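Local coordinates for photoreceptor-histidine kinase BphP (Stigmatella aurantiaca DW4/3-1, PDB 6BAF), which probably acts as a light-sensing histidine kinase, a phytochrome whose chromophore-binding domain holds a bilin and links light to control of cell development, at residues A[145-150]-A[159-164]. Sequence-based numbering, arbitrary orientation.
With BLR (3-[5-[(Z)-(4-ethenyl-3-methyl-5-oxidanylidene-pyrrol-2-ylidene)methyl]-2-[[5-[(Z)-(3-ethenyl-4-methyl-5-oxidanylidene-pyrrol-2-ylidene)methyl]-3-(3-hydroxy-3-oxopropyl)-4-methyl-1H-pyrrol-2-yl]methyl]-4-methyl-1H-pyrrol-3-yl]propanoic acid), chain B.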
ATOM      1  N   ALA A 145       3.655 -18.657  -1.343  1.00 44.23           N
ATOM      2  CA  ALA A 145       3.497 -17.464  -0.511  1.00 48.71           C
ATOM      3  C   ALA A 145       2.251 -16.675  -0.923  1.00 43.85           C
ATOM      4  O   ALA A 145       1.451 -16.264  -0.067  1.00 44.52           O
ATOM      5  CB  ALA A 145       4.768 -16.606  -0.600  1.00 39.54           C
ATOM      6  N   VAL A 146       2.057 -16.489  -2.234  1.00 42.01           N
ATOM      7  CA  VAL A 146       0.943 -15.680  -2.754  1.00 43.08           C
ATOM      8  C   VAL A 146      -0.394 -16.299  -2.376  1.00 40.74           C
ATOM      9  O   VAL A 146      -1.325 -15.633  -1.911  1.00 40.45           O
ATOM     10  CB  VAL A 146       1.061 -15.544  -4.282  1.00 42.41           C
ATOM     11  CG1 VAL A 146      -0.242 -15.003  -4.871  1.00 37.96           C
ATOM     12  CG2 VAL A 146       2.257 -14.681  -4.654  1.00 38.95           C
ATOM     13  N   VAL A 147      -0.492 -17.598  -2.549  1.00 43.43           N
ATOM     14  CA  VAL A 147      -1.748 -18.301  -2.340  1.00 40.79           C
ATOM     15  C   VAL A 147      -2.113 -18.327  -0.848  1.00 41.51           C
ATOM     16  O   VAL A 147      -3.271 -18.076  -0.462  1.00 42.28           O
ATOM     17  CB  VAL A 147      -1.537 -19.676  -3.024  1.00 45.91           C
ATOM     18  CG1 VAL A 147      -1.358 -20.886  -2.107  1.00 47.20           C
ATOM     19  CG2 VAL A 147      -2.385 -19.849  -4.259  1.00 44.54           C
ATOM     20  N   GLN A 148      -1.120 -18.527   0.029  1.00 43.82           N
ATOM     21  CA  GLN A 148      -1.374 -18.405   1.469  1.00 47.15           C
ATOM     22  C   GLN A 148      -1.755 -16.976   1.844  1.00 41.09           C
ATOM     23  O   GLN A 148      -2.691 -16.755   2.619  1.00 41.89           O
ATOM     24  CB  GLN A 148      -0.133 -18.820   2.280  1.00 50.84           C
ATOM     25  CG  GLN A 148       0.248 -20.291   2.197  1.00 57.76           C
ATOM     26  CD  GLN A 148      -0.642 -21.207   3.057  1.00 68.16           C
ATOM     27  OE1 GLN A 148      -1.757 -20.830   3.487  1.00 67.35           O
ATOM     28  NE2 GLN A 148      -0.170 -22.448   3.261  1.00 76.47           N
ATOM     29  N   GLU A 149      -1.062 -15.990   1.282  1.00 40.11           N
ATOM     30  CA  GLU A 149      -1.401 -14.594   1.583  1.00 44.55           C
ATOM     31  C   GLU A 149      -2.811 -14.230   1.106  1.00 43.28           C
ATOM     32  O   GLU A 149      -3.614 -13.645   1.858  1.00 41.46           O
ATOM     33  CB  GLU A 149      -0.355 -13.684   0.936  1.00 45.35           C
ATOM     34  CG  GLU A 149      -0.383 -12.261   1.446  1.00 55.48           C
ATOM     35  CD  GLU A 149       0.171 -12.149   2.874  1.00 63.40           C
ATOM     36  OE1 GLU A 149       0.949 -13.044   3.307  1.00 58.99           O
ATOM     37  OE2 GLU A 149      -0.184 -11.164   3.562  1.00 65.95           O
ATOM     38  N   VAL A 150      -3.151 -14.576  -0.149  1.00 37.55           N
ATOM     39  CA  VAL A 150      -4.476 -14.187  -0.670  1.00 38.70           C
ATOM     40  C   VAL A 150      -5.594 -14.902   0.076  1.00 36.57           C
ATOM     41  O   VAL A 150      -6.674 -14.351   0.294  1.00 40.58           O
ATOM     42  CB  VAL A 150      -4.554 -14.473  -2.184  1.00 39.27           C
ATOM     43  CG1 VAL A 150      -6.028 -14.312  -2.680  1.00 39.75           C
ATOM     44  CG2 VAL A 150      -3.591 -13.552  -2.932  1.00 36.82           C
ATOM     45  N   ALA A 159      -7.399 -21.119  -2.755  1.00 36.24           N
ATOM     46  CA  ALA A 159      -6.698 -20.188  -3.617  1.00 39.65           C
ATOM     47  C   ALA A 159      -5.616 -20.980  -4.315  1.00 41.66           C
ATOM     48  O   ALA A 159      -4.857 -21.692  -3.652  1.00 42.92           O
ATOM     49  CB  ALA A 159      -6.070 -19.008  -2.838  1.00 38.00           C
ATOM     50  N   ILE A 160      -5.528 -20.861  -5.646  1.00 37.56           N
ATOM     51  CA  ILE A 160      -4.520 -21.577  -6.406  1.00 37.32           C
ATOM     52  C   ILE A 160      -3.770 -20.593  -7.279  1.00 35.79           C
ATOM     53  O   ILE A 160      -4.244 -19.486  -7.556  1.00 38.04           O
ATOM     54  CB  ILE A 160      -5.141 -22.705  -7.269  1.00 39.93           C
ATOM     55  CG1 ILE A 160      -6.094 -22.108  -8.334  1.00 40.52           C
ATOM     56  CG2 ILE A 160      -5.900 -23.683  -6.365  1.00 38.97           C
ATOM     57  CD1 ILE A 160      -6.419 -23.089  -9.537  1.00 37.66           C
ATOM     58  N   ILE A 161      -2.573 -20.996  -7.694  1.00 35.38           N
ATOM     59  CA  ILE A 161      -1.921 -20.436  -8.868  1.00 35.78           C
ATOM     60  C   ILE A 161      -2.235 -21.357 -10.047  1.00 41.66           C
ATOM     61  O   ILE A 161      -1.935 -22.556 -10.012  1.00 36.70           O
ATOM     62  CB  ILE A 161      -0.399 -20.313  -8.705  1.00 37.52           C
ATOM     63  CG1 ILE A 161       0.003 -19.422  -7.502  1.00 39.54           C
ATOM     64  CG2 ILE A 161       0.141 -19.720  -9.985  1.00 33.74           C
ATOM     65  CD1 ILE A 161      -0.593 -18.037  -7.543  1.00 36.24           C
ATOM     66  N   TYR A 162      -2.813 -20.802 -11.099  1.00 40.60           N
ATOM     67  CA  TYR A 162      -3.196 -21.548 -12.285  1.00 36.26           C
ATOM     68  C   TYR A 162      -2.298 -21.047 -13.401  1.00 35.59           C
ATOM     69  O   TYR A 162      -2.416 -19.898 -13.820  1.00 41.29           O
ATOM     70  CB  TYR A 162      -4.669 -21.303 -12.581  1.00 40.75           C
ATOM     71  CG  TYR A 162      -5.240 -22.140 -13.727  1.00 43.60           C
ATOM     72  CD1 TYR A 162      -5.580 -23.485 -13.527  1.00 41.10           C
ATOM     73  CD2 TYR A 162      -5.445 -21.583 -14.994  1.00 43.81           C
ATOM     74  CE1 TYR A 162      -6.126 -24.261 -14.557  1.00 47.64           C
ATOM     75  CE2 TYR A 162      -5.996 -22.357 -16.050  1.00 43.45           C
ATOM     76  CZ  TYR A 162      -6.335 -23.690 -15.813  1.00 47.91           C
ATOM     77  OH  TYR A 162      -6.868 -24.468 -16.822  1.00 47.68           O
ATOM     78  N   ARG A 163      -1.394 -21.876 -13.872  1.00 30.50           N
ATOM     79  CA  ARG A 163      -0.401 -21.438 -14.831  1.00 38.02           C
ATOM     80  C   ARG A 163      -0.727 -21.988 -16.220  1.00 42.17           C
ATOM     81  O   ARG A 163      -1.081 -23.158 -16.346  1.00 42.01           O
ATOM     82  CB  ARG A 163       0.983 -21.918 -14.405  1.00 34.51           C
ATOM     83  CG  ARG A 163       2.042 -21.398 -15.338  1.00 40.47           C
ATOM     84  CD  ARG A 163       3.383 -22.024 -15.019  1.00 45.36           C
ATOM     85  NE  ARG A 163       4.396 -21.412 -15.877  1.00 49.51           N
ATOM     86  CZ  ARG A 163       5.707 -21.592 -15.729  1.00 54.36           C
ATOM     87  NH1 ARG A 163       6.170 -22.373 -14.738  1.00 48.84           N
ATOM     88  NH2 ARG A 163       6.546 -20.973 -16.560  1.00 50.77           N
ATOM     89  N   PHE A 164      -0.605 -21.146 -17.254  1.00 40.50           N
ATOM     90  CA  PHE A 164      -0.897 -21.528 -18.635  1.00 37.67           C
ATOM     91  C   PHE A 164       0.340 -22.101 -19.313  1.00 45.66           C
ATOM     92  O   PHE A 164       1.447 -21.577 -19.157  1.00 43.55           O
ATOM     93  CB  PHE A 164      -1.398 -20.324 -19.447  1.00 39.33           C
ATOM     94  CG  PHE A 164      -2.736 -19.742 -18.959  1.00 39.07           C
ATOM     95  CD1 PHE A 164      -3.934 -20.434 -19.144  1.00 36.17           C
ATOM     96  CD2 PHE A 164      -2.776 -18.497 -18.321  1.00 36.06           C
ATOM     97  CE1 PHE A 164      -5.153 -19.929 -18.690  1.00 36.07           C
ATOM     98  CE2 PHE A 164      -3.990 -17.949 -17.856  1.00 38.18           C
ATOM     99  CZ  PHE A 164      -5.205 -18.660 -18.036  1.00 37.89           C
TER
HETATM  100  CHA BLR B 401     -13.841 -17.965 -17.054  1.00 38.50           C
HETATM  101  NA  BLR B 401     -12.961 -20.166 -16.160  1.00 39.44           N
HETATM  102  C1A BLR B 401     -13.059 -18.830 -16.101  1.00 42.04           C
HETATM  103  C2A BLR B 401     -12.320 -18.334 -15.022  1.00 37.67           C
HETATM  104  C3A BLR B 401     -11.733 -19.387 -14.420  1.00 42.52           C
HETATM  105  C4A BLR B 401     -12.152 -20.524 -15.127  1.00 41.82           C
HETATM  106  CMA BLR B 401     -10.786 -19.293 -13.186  1.00 38.38           C
HETATM  107  CAA BLR B 401     -12.205 -16.854 -14.648  1.00 34.23           C
HETATM  108  CBA BLR B 401     -13.415 -16.346 -13.821  1.00 37.04           C
HETATM  109  CGA BLR B 401     -13.333 -16.794 -12.354  1.00 41.29           C
HETATM  110  O1A BLR B 401     -12.321 -16.421 -11.692  1.00 38.66           O
HETATM  111  O2A BLR B 401     -14.238 -17.524 -11.793  1.00 38.29           O
HETATM  112  CHB BLR B 401     -11.804 -21.983 -14.928  1.00 41.32           C
HETATM  113  NB  BLR B 401     -11.886 -22.154 -12.417  1.00 44.16           N
HETATM  114  C1B BLR B 401     -11.457 -22.554 -13.810  1.00 41.51           C
HETATM  115  C2B BLR B 401     -10.596 -23.752 -13.659  1.00 42.83           C
HETATM  116  C3B BLR B 401     -10.453 -24.100 -12.305  1.00 49.38           C
HETATM  117  C4B BLR B 401     -11.225 -23.147 -11.461  1.00 51.75           C
HETATM  118  CMB BLR B 401      -9.916 -24.523 -14.796  1.00 44.80           C
HETATM  119  OB  BLR B 401     -11.351 -23.136 -10.287  1.00 55.23           O
HETATM  120  CAB BLR B 401      -9.583 -25.281 -11.842  1.00 47.19           C
HETATM  121  CBB BLR B 401      -9.343 -25.509 -10.571  1.00 49.97           C
HETATM  122  NC  BLR B 401     -15.658 -22.661 -19.316  1.00 43.09           N
HETATM  123  C1C BLR B 401     -15.750 -24.150 -19.599  1.00 49.36           C
HETATM  124  C2C BLR B 401     -16.357 -24.261 -20.960  1.00 51.70           C
HETATM  125  C3C BLR B 401     -16.618 -22.985 -21.525  1.00 50.01           C
HETATM  126  C4C BLR B 401     -16.206 -21.940 -20.536  1.00 45.79           C
HETATM  127  CMC BLR B 401     -16.612 -25.599 -21.621  1.00 58.02           C
HETATM  128  OC  BLR B 401     -15.428 -25.041 -18.891  1.00 51.59           O
HETATM  129  CAC BLR B 401     -17.239 -22.716 -22.909  1.00 56.94           C
HETATM  130  CBC BLR B 401     -16.733 -23.256 -24.032  1.00 66.13           C
HETATM  131  CHD BLR B 401     -16.308 -20.657 -20.704  1.00 43.89           C
HETATM  132  ND  BLR B 401     -14.829 -19.779 -18.617  1.00 38.09           N
HETATM  133  C1D BLR B 401     -15.727 -19.614 -19.782  1.00 42.25           C
HETATM  134  C2D BLR B 401     -16.053 -18.213 -19.993  1.00 41.84           C
HETATM  135  C3D BLR B 401     -15.334 -17.457 -18.974  1.00 37.15           C
HETATM  136  C4D BLR B 401     -14.541 -18.395 -18.101  1.00 42.41           C
HETATM  137  CMD BLR B 401     -16.959 -17.668 -21.105  1.00 39.55           C
HETATM  138  CAD BLR B 401     -15.382 -15.955 -18.789  1.00 33.98           C
HETATM  139  CBD BLR B 401     -16.388 -15.636 -17.694  1.00 36.64           C
HETATM  140  CGD BLR B 401     -16.422 -14.121 -17.751  1.00 40.86           C
HETATM  141  O1D BLR B 401     -15.357 -13.464 -17.491  1.00 36.54           O
HETATM  142  O2D BLR B 401     -17.486 -13.553 -18.145  1.00 40.77           O
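Val146 O receives the N-H of Val150 at 2.7 Å from Val150 N, a bond that uses this carbonyl within helix 139-154, while the side chain of Val146 faces the strand. Residues 145-150 run roughly antiparallel to 159-164, the two short axes making 147°. Val146 holds CG1 anti to its backbone N (chi1 167°), which carries that methyl to Ile161 CD1, 4.1 Å from Val146 CG1; the two side chains cross at about a right angle. Ile161 starts out along the flank of the helix, but its CG1-CD1 arm bends back to it. Val147 has an unusual chi1 of 107°, and its exact pose is doubtful, as is the 3.1 Å approach of Val147 CG2 to Ala159 O. As modelled, this methyl lies over the strand backbone between two side chains, with Val147 CG2 4.0 Å from Ala159 CB and likewise 4.0 Å from Ile161 CG1. The small methyl of Ala159 is consistent with the close approach of the backbones, Val147 CA and Ala159 CA standing 5.4 Å apart. Val146 also touches Ile271 of the neighbouring strand and Met297 of helix 284-300, while Glu149 turns to a salt bridge with Arg132. Backbone bonds from Ala159 to Ala176 and from Ile160 to Ser272 tie the strand into its sheet. Ile160 and Tyr162 serve the pocket instead: Ile160 CD1 lies 3.9 Å from the vinyl carbon CBB of the bilin, and Tyr162 OH is 3.7 Å from its methyl CMB. This is a GAF-domain helix packed on the back of the antiparallel sheet whose other side bears the chromophore. The side chains that meet are all aliphatic, and part of their surface lies against the strand's backbone, so shape rather than directed bonds sets the fit of helix and strand.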